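ABC transporter, substrate binding protein (Agrobacterium tumefaciens, PDB 3C9H) probably serves as the periplasmic substrate-binding component of an ABC transporter, capturing a solute for delivery to the membrane permease, and binds a magnesium ion. Local coordinates at residues A239-W242 / A243-P247. Sequence-based numbering, arbitrary orientation.
Sequences AADW and ASRHP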
loop_
_atom_site.group_PDB
_atom_site.type_symbol
_atom_site.label_atom_id
_atom_site.label_comp_id
_atom_site.label_asym_id
_atom_site.label_seq_id
_atom_site.Cartn_x
_atom_site.Cartn_y
_atom_site.Cartn_z
ATOM N N ALA A 239 7.587 -6.441 -3.689
ATOM C CA ALA A 239 8.398 -7.634 -3.557
ATOM C C ALA A 239 8.645 -8.236 -4.945
ATOM O O ALA A 239 9.763 -8.591 -5.258
ATOM C CB ALA A 239 7.734 -8.629 -2.621
ATOM N N ALA A 240 7.598 -8.335 -5.764
ATOM C CA ALA A 240 7.730 -8.828 -7.140
ATOM C C ALA A 240 8.666 -7.942 -7.969
ATOM O O ALA A 240 9.472 -8.463 -8.753
ATOM C CB ALA A 240 6.364 -8.987 -7.814
ATOM N N ASP A 241 8.597 -6.624 -7.776
ATOM C CA ASP A 241 9.513 -5.689 -8.447
ATOM C C ASP A 241 10.954 -5.933 -8.063
ATOM O O ASP A 241 11.824 -6.027 -8.934
ATOM C CB ASP A 241 9.177 -4.232 -8.101
ATOM C CG ASP A 241 10.042 -3.253 -8.869
ATOM O OD1 ASP A 241 9.950 -3.253 -10.115
ATOM O OD2 ASP A 241 10.824 -2.517 -8.229
ATOM N N TRP A 242 11.204 -6.036 -6.757
ATOM C CA TRP A 242 12.531 -6.374 -6.241
ATOM C C TRP A 242 13.055 -7.700 -6.789
ATOM O O TRP A 242 14.177 -7.751 -7.307
ATOM C CB TRP A 242 12.556 -6.426 -4.710
ATOM C CG TRP A 242 13.016 -5.163 -4.168
ATOM C CD1 TRP A 242 12.273 -4.012 -4.021
ATOM C CD2 TRP A 242 14.338 -4.848 -3.755
ATOM N NE1 TRP A 242 13.066 -3.001 -3.514
ATOM C CE2 TRP A 242 14.336 -3.486 -3.341
ATOM C CE3 TRP A 242 15.516 -5.585 -3.652
ATOM C CZ2 TRP A 242 15.476 -2.848 -2.862
ATOM C CZ3 TRP A 242 16.651 -4.948 -3.176
ATOM C CH2 TRP A 242 16.623 -3.593 -2.785
ATOM N N ALA A 243 12.238 -8.745 -6.647
ATOM C CA ALA A 243 12.588 -10.093 -7.062
ATOM C C ALA A 243 12.925 -10.164 -8.551
ATOM O O ALA A 243 13.777 -10.969 -8.958
ATOM C CB ALA A 243 11.454 -11.064 -6.726
ATOM N N SER A 244 12.268 -9.329 -9.364
ATOM C CA SER A 244 12.577 -9.274 -10.789
ATOM C C SER A 244 14.002 -8.805 -11.073
ATOM O O SER A 244 14.534 -9.120 -12.121
ATOM C CB SER A 244 11.609 -8.374 -11.542
ATOM O OG SER A 244 12.099 -7.052 -11.588
ATOM N N ARG A 245 14.596 -8.037 -10.159
ATOM C CA ARG A 245 15.969 -7.525 -10.295
ATOM C C ARG A 245 16.964 -8.221 -9.371
ATOM O O ARG A 245 18.167 -8.205 -9.639
ATOM C CB ARG A 245 16.019 -6.017 -9.987
ATOM C CG ARG A 245 15.541 -5.111 -11.117
ATOM C CD ARG A 245 15.597 -3.622 -10.718
ATOM N NE ARG A 245 14.514 -3.280 -9.791
ATOM C CZ ARG A 245 14.652 -2.937 -8.504
ATOM N NH1 ARG A 245 15.837 -2.831 -7.911
ATOM N NH2 ARG A 245 13.567 -2.667 -7.794
ATOM N N HIS A 246 16.483 -8.790 -8.270
ATOM C CA HIS A 246 17.347 -9.414 -7.261
ATOM C C HIS A 246 16.870 -10.840 -6.981
ATOM O O HIS A 246 15.926 -11.058 -6.217
ATOM C CB HIS A 246 17.327 -8.612 -5.969
ATOM C CG HIS A 246 17.782 -7.200 -6.129
ATOM N ND1 HIS A 246 16.925 -6.176 -6.466
ATOM C CD2 HIS A 246 19.005 -6.640 -5.996
ATOM C CE1 HIS A 246 17.603 -5.043 -6.533
ATOM N NE2 HIS A 246 18.868 -5.298 -6.255
ATOM N N PRO A 247 17.556 -11.827 -7.568
ATOM C CA PRO A 247 17.063 -13.208 -7.563
ATOM C C PRO A 247 16.982 -13.878 -6.173
ATOM O O PRO A 247 16.251 -14.848 -6.018
ATOM C CB PRO A 247 18.067 -13.934 -8.478
ATOM C CG PRO A 247 19.318 -13.159 -8.341
ATOM C CD PRO A 247 18.875 -11.717 -8.215
#
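W242 lays the six-membered ring of its indole over the imidazole of H246. The two rings form an offset stack, with centroids 4.4 Å apart and planes tilted by 26°. CE3 of W242 comes to 3.2 Å from ND1 of H246, and CZ3 lies above the imidazole near its rim. H246 CG sits anti to its own carbonyl carbon (chi1 -59°), which turns the ring back beneath the indole.

R245 approaches the same face of the indole. Its guanidinium lies over the five-membered ring, but CZ is 5.0 Å from that ring's centroid, so any cation-pi attraction is weak. Its firmer partner is D241. NH2 of R245 gives a salt bridge of 2.8 Å to OD2 of D241. The oxygen lies in the guanidinium plane, yet NH2 meets the carboxylate from above its plane. A bend at chi3 (-74°) helps bring the guanidinium round to this position. Both side-chain pairs have the i, i+4 spacing of one helical turn.

In the backbone of helix 236-245, W242 O accepts from R245 N, from H246 N at 2.7 Å, and from H246 ND1 at 3.3 Å. The last bond runs close to the imidazole plane and helps fix the ring's rotation. S244 OG bonds to D241 O.

W242 also packs on L220, E221 and S224 of helix 216-224, joining the two helices near the surface. Its side chain is about 6 Å from that of the magnesium ligand D43. The bond from ND1 to W242 O implies a proton on ND1, while the D241 carboxylate probably offsets the charge of R245.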